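Local coordinates for protein putative alpha-N-acetylgalactosaminidase (PDB 3CC1) that probably removes terminal alpha-linked N-acetylgalactosamine from glycoconjugates by hydrolysis, as a putative glycosidase with a TIM-barrel catalytic domain and a C-terminal beta sandwich, at residues A222-A227 with Y251-R256; F243-S248 with R292-T297; G273-G278 with T303-W308. All coordinates share one frame; numbering follows the deposited sequence.

Interaction 1: residues A222-A227 with Y251-R256; sequences APIKYA and YQMFER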
loop_
_atom_site.group_PDB
_atom_site.type_symbol
_atom_site.label_atom_id
_atom_site.label_comp_id
_atom_site.label_asym_id
_atom_site.label_seq_id
_atom_site.Cartn_x
_atom_site.Cartn_y
_atom_site.Cartn_z
ATOM N N ALA A 222 8.926 -16.128 -4.172
ATOM C CA ALA A 222 7.815 -17.018 -4.409
ATOM C C ALA A 222 7.940 -18.170 -3.435
ATOM O O ALA A 222 9.038 -18.605 -3.131
ATOM C CB ALA A 222 7.789 -17.567 -5.880
ATOM N N PRO A 223 6.812 -18.671 -2.918
ATOM C CA PRO A 223 5.431 -18.239 -3.122
ATOM C C PRO A 223 5.103 -16.978 -2.367
ATOM O O PRO A 223 5.761 -16.626 -1.362
ATOM C CB PRO A 223 4.614 -19.437 -2.604
ATOM C CG PRO A 223 5.507 -19.980 -1.496
ATOM C CD PRO A 223 6.886 -19.891 -2.098
ATOM N N ILE A 224 4.151 -16.249 -2.905
ATOM C CA ILE A 224 3.699 -14.991 -2.296
ATOM C C ILE A 224 2.774 -15.336 -1.133
ATOM O O ILE A 224 1.825 -16.092 -1.283
ATOM C CB ILE A 224 2.982 -14.025 -3.320
ATOM C CG1 ILE A 224 3.850 -13.794 -4.580
ATOM C CG2 ILE A 224 2.630 -12.686 -2.635
ATOM C CD1 ILE A 224 3.223 -12.911 -5.664
ATOM N N LYS A 225 3.048 -14.759 0.025
ATOM C CA LYS A 225 2.257 -15.063 1.208
ATOM C C LYS A 225 1.459 -13.851 1.605
ATOM O O LYS A 225 1.992 -12.741 1.690
ATOM C CB LYS A 225 3.157 -15.536 2.367
ATOM C CG LYS A 225 3.671 -16.996 2.226
ATOM C CD LYS A 225 3.496 -17.827 3.534
ATOM N N TYR A 226 0.164 -14.055 1.807
ATOM C CA TYR A 226 -0.725 -12.970 2.180
ATOM C C TYR A 226 -0.671 -11.819 1.167
ATOM O O TYR A 226 -0.478 -10.679 1.550
ATOM C CB TYR A 226 -0.381 -12.463 3.589
ATOM C CG TYR A 226 -0.603 -13.480 4.710
ATOM C CD1 TYR A 226 -1.888 -13.771 5.185
ATOM C CD2 TYR A 226 0.470 -14.118 5.310
ATOM C CE1 TYR A 226 -2.097 -14.697 6.210
ATOM C CE2 TYR A 226 0.282 -15.043 6.336
ATOM C CZ TYR A 226 -1.007 -15.323 6.787
ATOM O OH TYR A 226 -1.182 -16.241 7.813
ATOM N N ALA A 227 -0.881 -12.130 -0.113
ATOM C CA ALA A 227 -0.821 -11.143 -1.205
ATOM C C ALA A 227 -1.680 -9.936 -0.885
ATOM O O ALA A 227 -2.785 -10.046 -0.321
ATOM C CB ALA A 227 -1.248 -11.768 -2.551
ATOM N N TYR A 251 2.646 -9.574 -12.141
ATOM C CA TYR A 251 2.658 -8.192 -11.696
ATOM C C TYR A 251 3.163 -8.102 -10.256
ATOM O O TYR A 251 4.028 -7.295 -9.958
ATOM C CB TYR A 251 1.270 -7.566 -11.742
ATOM C CG TYR A 251 1.231 -6.150 -11.256
ATOM C CD1 TYR A 251 1.474 -5.111 -12.116
ATOM C CD2 TYR A 251 0.924 -5.850 -9.945
ATOM C CE1 TYR A 251 1.438 -3.801 -11.691
ATOM C CE2 TYR A 251 0.857 -4.557 -9.504
ATOM C CZ TYR A 251 1.128 -3.518 -10.385
ATOM O OH TYR A 251 1.095 -2.183 -10.002
ATOM N N GLN A 252 2.605 -8.909 -9.367
ATOM C CA GLN A 252 2.988 -8.823 -7.948
ATOM C C GLN A 252 4.413 -9.236 -7.686
ATOM O O GLN A 252 5.051 -8.720 -6.763
ATOM C CB GLN A 252 2.055 -9.626 -7.055
ATOM C CG GLN A 252 0.615 -9.142 -7.033
ATOM C CD GLN A 252 -0.251 -10.102 -6.249
ATOM O OE1 GLN A 252 -0.227 -10.089 -5.028
ATOM N NE2 GLN A 252 -1.001 -10.944 -6.940
HETATM N N MSE A 253 4.936 -10.129 -8.525
HETATM C CA MSE A 253 6.325 -10.615 -8.375
HETATM C C MSE A 253 7.314 -9.464 -8.446
HETATM O O MSE A 253 8.336 -9.497 -7.778
HETATM C CB MSE A 253 6.660 -11.750 -9.370
HETATM C CG MSE A 253 7.866 -12.639 -8.931
HETATM SE SE MSE A 253 7.598 -13.490 -7.214
HETATM C CE MSE A 253 5.933 -14.246 -7.563
ATOM N N PHE A 254 7.005 -8.439 -9.241
ATOM C CA PHE A 254 7.910 -7.301 -9.400
ATOM C C PHE A 254 8.123 -6.605 -8.085
ATOM O O PHE A 254 9.268 -6.381 -7.682
ATOM C CB PHE A 254 7.481 -6.337 -10.534
ATOM C CG PHE A 254 7.816 -6.854 -11.897
ATOM C CD1 PHE A 254 6.976 -7.762 -12.536
ATOM C CD2 PHE A 254 8.990 -6.479 -12.534
ATOM C CE1 PHE A 254 7.308 -8.276 -13.773
ATOM C CE2 PHE A 254 9.329 -6.966 -13.753
ATOM C CZ PHE A 254 8.490 -7.861 -14.403
ATOM N N GLU A 255 7.037 -6.327 -7.366
ATOM C CA GLU A 255 7.155 -5.710 -6.037
ATOM C C GLU A 255 7.812 -6.649 -5.015
ATOM O O GLU A 255 8.627 -6.206 -4.194
ATOM C CB GLU A 255 5.799 -5.266 -5.495
ATOM C CG GLU A 255 5.902 -4.412 -4.221
ATOM N N ARG A 256 7.471 -7.939 -5.082
ATOM C CA ARG A 256 8.015 -8.923 -4.140
ATOM C C ARG A 256 9.524 -9.057 -4.330
ATOM O O ARG A 256 10.274 -9.126 -3.362
ATOM C CB ARG A 256 7.313 -10.281 -4.252
ATOM C CG ARG A 256 5.804 -10.326 -3.925
ATOM C CD ARG A 256 5.445 -9.461 -2.698
ATOM N NE ARG A 256 6.184 -9.877 -1.509
ATOM C CZ ARG A 256 6.385 -9.143 -0.405
ATOM N NH1 ARG A 256 5.902 -7.902 -0.305
ATOM N NH2 ARG A 256 7.074 -9.671 0.615
#

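Interaction 2: residues F243-S248 with R292-T297; sequences FWDDWS and RWTRFT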
loop_
_atom_site.group_PDB
_atom_site.type_symbol
_atom_site.label_atom_id
_atom_site.label_comp_id
_atom_site.label_asym_id
_atom_site.label_seq_id
_atom_site.Cartn_x
_atom_site.Cartn_y
_atom_site.Cartn_z
ATOM N N PHE A 243 3.481 -19.376 -8.023
ATOM C CA PHE A 243 3.539 -18.731 -9.295
ATOM C C PHE A 243 2.927 -19.605 -10.355
ATOM O O PHE A 243 3.213 -20.812 -10.473
ATOM C CB PHE A 243 4.955 -18.266 -9.641
ATOM C CG PHE A 243 4.986 -17.411 -10.853
ATOM C CD1 PHE A 243 4.484 -16.124 -10.807
ATOM C CD2 PHE A 243 5.440 -17.907 -12.062
ATOM C CE1 PHE A 243 4.473 -15.341 -11.927
ATOM C CE2 PHE A 243 5.420 -17.132 -13.176
ATOM C CZ PHE A 243 4.909 -15.830 -13.118
ATOM N N TRP A 244 2.057 -18.950 -11.132
ATOM C CA TRP A 244 1.367 -19.531 -12.274
ATOM C C TRP A 244 1.180 -18.507 -13.404
ATOM O O TRP A 244 1.513 -17.318 -13.271
ATOM C CB TRP A 244 -0.022 -20.084 -11.852
ATOM C CG TRP A 244 -0.030 -21.446 -11.290
ATOM C CD1 TRP A 244 -0.179 -21.800 -9.976
ATOM C CD2 TRP A 244 0.093 -22.672 -12.014
ATOM N NE1 TRP A 244 -0.164 -23.156 -9.845
ATOM C CE2 TRP A 244 0.006 -23.720 -11.079
ATOM C CE3 TRP A 244 0.269 -22.984 -13.361
ATOM C CZ2 TRP A 244 0.094 -25.057 -11.444
ATOM C CZ3 TRP A 244 0.353 -24.294 -13.718
ATOM C CH2 TRP A 244 0.232 -25.331 -12.757
ATOM N N ASP A 245 0.614 -18.995 -14.509
ATOM C CA ASP A 245 0.298 -18.177 -15.722
ATOM C C ASP A 245 -0.926 -17.270 -15.519
ATOM O O ASP A 245 -1.996 -17.442 -16.141
ATOM C CB ASP A 245 0.145 -19.062 -16.982
ATOM C CG ASP A 245 -0.874 -20.175 -16.819
ATOM O OD1 ASP A 245 -0.982 -20.783 -15.719
ATOM O OD2 ASP A 245 -1.556 -20.462 -17.805
ATOM N N ASP A 246 -0.780 -16.337 -14.589
ATOM C CA ASP A 246 -1.766 -15.275 -14.416
ATOM C C ASP A 246 -1.060 -13.966 -14.202
ATOM O O ASP A 246 -0.115 -13.876 -13.422
ATOM C CB ASP A 246 -2.706 -15.539 -13.242
ATOM C CG ASP A 246 -3.867 -14.537 -13.194
ATOM O OD1 ASP A 246 -3.703 -13.465 -12.550
ATOM O OD2 ASP A 246 -4.951 -14.836 -13.771
ATOM N N TRP A 247 -1.493 -12.957 -14.939
ATOM C CA TRP A 247 -0.818 -11.661 -14.878
ATOM C C TRP A 247 -0.779 -11.095 -13.467
ATOM O O TRP A 247 0.178 -10.439 -13.080
ATOM C CB TRP A 247 -1.455 -10.639 -15.814
ATOM C CG TRP A 247 -0.869 -9.275 -15.640
ATOM C CD1 TRP A 247 -1.486 -8.189 -15.136
ATOM C CD2 TRP A 247 0.474 -8.870 -15.953
ATOM N NE1 TRP A 247 -0.623 -7.117 -15.132
ATOM C CE2 TRP A 247 0.596 -7.512 -15.603
ATOM C CE3 TRP A 247 1.578 -9.521 -16.479
ATOM C CZ2 TRP A 247 1.774 -6.785 -15.791
ATOM C CZ3 TRP A 247 2.761 -8.780 -16.667
ATOM C CH2 TRP A 247 2.841 -7.448 -16.316
ATOM N N SER A 248 -1.818 -11.331 -12.676
ATOM C CA SER A 248 -1.840 -10.736 -11.360
ATOM C C SER A 248 -0.667 -11.234 -10.506
ATOM O O SER A 248 -0.074 -10.469 -9.730
ATOM C CB SER A 248 -3.168 -10.999 -10.628
ATOM O OG SER A 248 -3.234 -12.378 -10.305
ATOM N N ARG A 292 -3.999 -26.949 -20.931
ATOM C CA ARG A 292 -3.885 -25.700 -21.671
ATOM C C ARG A 292 -2.492 -25.375 -22.140
ATOM O O ARG A 292 -1.502 -25.926 -21.655
ATOM C CB ARG A 292 -4.375 -24.544 -20.807
ATOM C CG ARG A 292 -3.428 -24.111 -19.685
ATOM C CD ARG A 292 -4.111 -23.181 -18.689
ATOM N NE ARG A 292 -3.244 -22.815 -17.555
ATOM C CZ ARG A 292 -3.090 -23.544 -16.455
ATOM N NH1 ARG A 292 -3.724 -24.687 -16.336
ATOM N NH2 ARG A 292 -2.305 -23.133 -15.467
ATOM N N TRP A 293 -2.460 -24.469 -23.113
ATOM C CA TRP A 293 -1.300 -23.666 -23.407
ATOM C C TRP A 293 -1.263 -22.520 -22.398
ATOM O O TRP A 293 -2.301 -22.036 -21.950
ATOM C CB TRP A 293 -1.371 -23.075 -24.808
ATOM C CG TRP A 293 -0.060 -22.744 -25.327
ATOM C CD1 TRP A 293 0.511 -21.483 -25.486
ATOM C CD2 TRP A 293 0.902 -23.680 -25.791
ATOM N NE1 TRP A 293 1.775 -21.610 -26.035
ATOM C CE2 TRP A 293 2.037 -22.949 -26.222
ATOM C CE3 TRP A 293 0.918 -25.060 -25.888
ATOM C CZ2 TRP A 293 3.170 -23.580 -26.734
ATOM C CZ3 TRP A 293 2.044 -25.680 -26.416
ATOM C CH2 TRP A 293 3.147 -24.954 -26.809
ATOM N N THR A 294 -0.057 -22.106 -22.039
ATOM C CA THR A 294 0.114 -21.007 -21.101
ATOM C C THR A 294 -0.789 -19.834 -21.405
ATOM O O THR A 294 -0.968 -19.462 -22.531
ATOM C CB THR A 294 1.576 -20.529 -21.004
ATOM O OG1 THR A 294 1.648 -19.487 -20.026
ATOM C CG2 THR A 294 2.099 -20.023 -22.321
ATOM N N ARG A 295 -1.375 -19.268 -20.363
ATOM C CA ARG A 295 -2.278 -18.150 -20.515
ATOM C C ARG A 295 -1.504 -16.849 -20.725
ATOM O O ARG A 295 -2.089 -15.862 -21.102
ATOM C CB ARG A 295 -3.201 -18.008 -19.299
ATOM C CG ARG A 295 -4.199 -19.138 -19.163
ATOM C CD ARG A 295 -4.743 -19.196 -17.755
ATOM N NE ARG A 295 -5.859 -18.276 -17.600
ATOM C CZ ARG A 295 -5.800 -17.103 -16.962
ATOM N NH1 ARG A 295 -4.693 -16.645 -16.363
ATOM N NH2 ARG A 295 -6.893 -16.367 -16.919
ATOM N N PHE A 296 -0.190 -16.866 -20.509
ATOM C CA PHE A 296 0.618 -15.655 -20.676
ATOM C C PHE A 296 0.719 -15.322 -22.164
ATOM O O PHE A 296 0.946 -16.209 -23.002
ATOM C CB PHE A 296 2.009 -15.807 -20.144
ATOM C CG PHE A 296 2.138 -15.644 -18.648
ATOM C CD1 PHE A 296 1.435 -14.696 -17.967
ATOM C CD2 PHE A 296 3.084 -16.372 -17.960
ATOM C CE1 PHE A 296 1.623 -14.525 -16.576
ATOM C CE2 PHE A 296 3.267 -16.216 -16.589
ATOM C CZ PHE A 296 2.529 -15.287 -15.908
ATOM N N THR A 297 0.543 -14.039 -22.488
ATOM C CA THR A 297 0.755 -13.605 -23.849
ATOM C C THR A 297 2.256 -13.693 -24.085
ATOM O O THR A 297 3.057 -13.846 -23.140
ATOM C CB THR A 297 0.306 -12.162 -24.085
ATOM O OG1 THR A 297 1.116 -11.298 -23.266
ATOM C CG2 THR A 297 -1.228 -11.969 -23.815
#

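Interaction 3: residues G273-G278 with T303-W308; sequences GMLPLG and TMMNLW. Unlike the reference sequence in segment 273-278: Gly273 (reference Asp).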
loop_
_atom_site.group_PDB
_atom_site.type_symbol
_atom_site.label_atom_id
_atom_site.label_comp_id
_atom_site.label_asym_id
_atom_site.label_seq_id
_atom_site.Cartn_x
_atom_site.Cartn_y
_atom_site.Cartn_z
ATOM N N GLY A 273 9.713 -18.520 -8.979
ATOM C CA GLY A 273 8.735 -19.493 -9.337
ATOM C C GLY A 273 9.061 -20.294 -10.585
ATOM O O GLY A 273 9.853 -19.905 -11.435
HETATM N N MSE A 274 8.395 -21.426 -10.714
HETATM C CA MSE A 274 8.583 -22.251 -11.893
HETATM C C MSE A 274 7.980 -21.527 -13.103
HETATM O O MSE A 274 7.099 -20.670 -12.952
HETATM C CB MSE A 274 8.014 -23.638 -11.638
HETATM C CG MSE A 274 8.885 -24.467 -10.583
HETATM SE SE MSE A 274 7.855 -25.937 -10.055
HETATM C CE MSE A 274 6.081 -25.286 -9.597
ATOM N N LEU A 275 8.525 -21.802 -14.284
ATOM C CA LEU A 275 8.074 -21.143 -15.536
ATOM C C LEU A 275 6.835 -21.813 -16.148
ATOM O O LEU A 275 6.944 -22.913 -16.692
ATOM C CB LEU A 275 9.206 -21.105 -16.574
ATOM C CG LEU A 275 10.594 -20.743 -16.013
ATOM C CD1 LEU A 275 11.711 -20.970 -17.093
ATOM C CD2 LEU A 275 10.565 -19.290 -15.444
ATOM N N PRO A 276 5.636 -21.159 -16.036
ATOM C CA PRO A 276 4.453 -21.758 -16.618
ATOM C C PRO A 276 4.362 -21.393 -18.090
ATOM O O PRO A 276 3.633 -20.482 -18.497
ATOM C CB PRO A 276 3.314 -21.155 -15.815
ATOM C CG PRO A 276 3.799 -19.787 -15.407
ATOM C CD PRO A 276 5.330 -19.855 -15.409
ATOM N N LEU A 277 5.112 -22.156 -18.862
ATOM C CA LEU A 277 5.232 -21.967 -20.286
ATOM C C LEU A 277 4.816 -23.214 -21.034
ATOM O O LEU A 277 4.834 -24.328 -20.494
ATOM C CB LEU A 277 6.690 -21.623 -20.623
ATOM C CG LEU A 277 7.293 -20.306 -20.131
ATOM C CD1 LEU A 277 8.776 -20.242 -20.457
ATOM C CD2 LEU A 277 6.546 -19.109 -20.675
ATOM N N GLY A 278 4.424 -23.019 -22.292
ATOM C CA GLY A 278 4.036 -24.127 -23.146
ATOM C C GLY A 278 2.824 -24.845 -22.610
ATOM O O GLY A 278 1.906 -24.235 -22.132
ATOM N N THR A 303 8.465 -10.854 -20.519
ATOM C CA THR A 303 8.517 -10.052 -19.303
ATOM C C THR A 303 8.945 -10.888 -18.095
ATOM O O THR A 303 9.842 -10.492 -17.338
ATOM C CB THR A 303 7.183 -9.277 -19.059
ATOM O OG1 THR A 303 7.114 -8.185 -20.003
ATOM C CG2 THR A 303 7.092 -8.752 -17.630
HETATM N N MSE A 304 8.359 -12.067 -17.972
HETATM C CA MSE A 304 8.727 -12.985 -16.931
HETATM C C MSE A 304 10.178 -13.433 -17.079
HETATM O O MSE A 304 10.928 -13.405 -16.130
HETATM C CB MSE A 304 7.791 -14.215 -16.924
HETATM C CG MSE A 304 8.250 -15.273 -15.910
HETATM SE SE MSE A 304 7.386 -16.944 -16.308
HETATM C CE MSE A 304 8.290 -17.281 -17.975
HETATM N N MSE A 305 10.563 -13.844 -18.283
HETATM C CA MSE A 305 11.920 -14.298 -18.512
HETATM C C MSE A 305 12.931 -13.201 -18.174
HETATM O O MSE A 305 13.994 -13.469 -17.602
HETATM C CB MSE A 305 12.125 -14.763 -19.956
HETATM C CG MSE A 305 11.379 -16.027 -20.338
HETATM SE SE MSE A 305 11.970 -17.586 -19.327
HETATM C CE MSE A 305 13.782 -17.749 -20.006
ATOM N N ASN A 306 12.577 -11.955 -18.474
ATOM C CA ASN A 306 13.501 -10.831 -18.281
ATOM C C ASN A 306 13.793 -10.600 -16.792
ATOM O O ASN A 306 14.926 -10.392 -16.396
ATOM C CB ASN A 306 12.965 -9.548 -18.939
ATOM C CG ASN A 306 13.121 -9.554 -20.465
ATOM O OD1 ASN A 306 14.025 -10.206 -21.013
ATOM N ND2 ASN A 306 12.252 -8.830 -21.149
ATOM N N LEU A 307 12.758 -10.628 -15.974
ATOM C CA LEU A 307 12.903 -10.402 -14.540
ATOM C C LEU A 307 13.641 -11.568 -13.870
ATOM O O LEU A 307 14.551 -11.367 -13.028
ATOM C CB LEU A 307 11.512 -10.171 -13.874
ATOM C CG LEU A 307 11.551 -10.110 -12.343
ATOM C CD1 LEU A 307 12.426 -8.925 -11.913
ATOM C CD2 LEU A 307 10.124 -10.037 -11.680
ATOM N N TRP A 308 13.247 -12.787 -14.230
ATOM C CA TRP A 308 13.860 -14.012 -13.725
ATOM C C TRP A 308 15.341 -14.045 -14.102
ATOM O O TRP A 308 16.172 -14.396 -13.302
ATOM C CB TRP A 308 13.204 -15.275 -14.307
ATOM C CG TRP A 308 12.007 -15.892 -13.575
ATOM C CD1 TRP A 308 11.874 -17.203 -13.245
ATOM C CD2 TRP A 308 10.778 -15.252 -13.149
ATOM N NE1 TRP A 308 10.665 -17.428 -12.638
ATOM C CE2 TRP A 308 9.968 -16.251 -12.571
ATOM C CE3 TRP A 308 10.300 -13.944 -13.179
ATOM C CZ2 TRP A 308 8.713 -15.987 -12.064
ATOM C CZ3 TRP A 308 9.022 -13.681 -12.661
ATOM C CH2 TRP A 308 8.257 -14.697 -12.109
#

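Interaction 1: residues A222-A227 with Y251-R256
Ile224 pushes its CG1-CD1 arm between three side chains of helix 247-262, lying over the CB of Gln252, the methyl of the selenomethionine Met253 and the CG of Arg256. The arm is fully extended (chi2 178°), so CD1 reaches deepest toward the helix, where Ile224 CD1 comes within 3.6 Å of Met253 CE and 3.8 Å of Gln252 CB. Arg256 crosses the same arm obliquely; its CG stands 4.0 Å from Ile224 CG1, and the chain then bends at chi2 and chi3, so it is the aliphatic part that does the packing here. Met253 leaves the helix with CG anti to the backbone N (chi1 -159°). Two further bends in the same sense fold its chain back, which brings CE between Ile224 and Ala222, with Ala222 CB 4.2 Å from Met253 CE. No hydrogen bond joins the two segments.

In the fold, residues 222-227 follow strand 214-216 of the parallel sheet in the TIM-barrel domain, and Ile224 itself sits in a two-stranded antiparallel ribbon with strand 240-241. The helix packs against that ribbon on the Ile224 side, while Pro223 and Lys225 point away from it. Pro223, entered through a cis peptide bond, packs on Arg190 of a second subunit, and Tyr226 on Lys225 of that same subunit. At the far end Gln252 stretches out beyond CG and turns its amide so that OE1 rests 3.2 Å from Ala227 CB, a plain van der Waals touch. The other end of that amide is fixed by the helix itself, NE2 donating to the backbone O of Ser248 one turn earlier.

Interaction 2: residues F243-S248 with R292-T297
The segments approach most closely where the CA atoms of Asp245 and Arg295 lie 5.4 Å apart, with Asp245 at the centre of an inverse gamma turn. Asp245 holds CG in the crowded position between backbone N and carbonyl carbon (chi1 55°), and its carboxylate meets Arg292 tip to tip, nearly coplanar. The grip is side-on: Arg292 NH2 to Asp245 OD1 at 2.7 Å and Arg292 NE to Asp245 OD2 at 2.9 Å, both almost straight and on syn lone pairs. The anti lone pair of Asp245 OD2 takes Arg295 N at 2.8 Å, so two donors hold that oxygen, which would be expected to keep the acid ionised. Arg295 bends at chi3 to bring NH1 onto a lone pair of Asp245 O at 2.8 Å; a longer salt bridge links Arg295 NH1 to Asp246 OD2 at 3.2 Å. Beneath, Asp245 CA sits over one face of the Phe296 ring, a CH-pi contact, while the ring's edge meets Phe243 CZ. Asp246, the N-cap of helix 247-262, accepts from Ser248 N and OG on OD1; Thr294 OG1, also hydrogen-bonded to Pro276 O, accepts from Phe296 N, an ST turn leading toward the Thr297 N-cap of helix 298-310.

Interaction 3: residues G273-G278 with T303-W308
Helix 298-310, which leads into strand 315-317 of the TIM barrel's parallel sheet, presents selenomethionines Met304 and Met305 and Trp308 to the irregular loop 273-278. Leu275 is the main knob on the loop side. Its two methyls part company: CD1 lies against the selenium of Met305, the two side chains crossing at about a right angle, while CD2 slides along Trp308 and presses to 3.3 Å from Trp308 CD1, a tight fit. Met304 reaches out with CG anti to its backbone N (chi1 174°) and bends only at its end. Its selenium settles against the ring of Pro276, with Met304 SE 3.7 Å from Pro276 CD. Its methyl rests tip to tip against the branch of Leu277 (CG, CD1 and CD2), Met304 CE lying 3.7 Å from Leu277 CD2. Pro276 centres an inverse gamma turn, which folds the loop between its two leucines. The Met304 CG also lies over one face of the Trp308 ring, toward its rim. Gly273, where the reference sequence has Asp, offers its carbonyl at the indole edge: Trp308 NE1 donates in the ring plane to a lone pair of Gly273 O, 2.9 Å away and nearly straight at 172°.

In the fold
Interactions 1 and 3 are buried and largely apolar, whereas interaction 2 is only partly buried and is built around charge, two arginines converging on neighbouring aspartates. Helix 247-262 is shared: interaction 2 includes its start and interaction 1 its next turns, and Met253 CE touches Phe243 CD1 between them. Interaction 3 uses the following helix, 298-310, packed alongside, so that Met253 meets Trp308 and Phe254 meets Thr303 and Leu307. Residues 292-297 lead directly into that helix, and Thr294 is tied back to loop 273-278 through Pro276 O and Gly278 O. Met253, Met304 and Met305 pack in buried places, while the ion pairs run from the buried Asp245 out to the exposed Arg295.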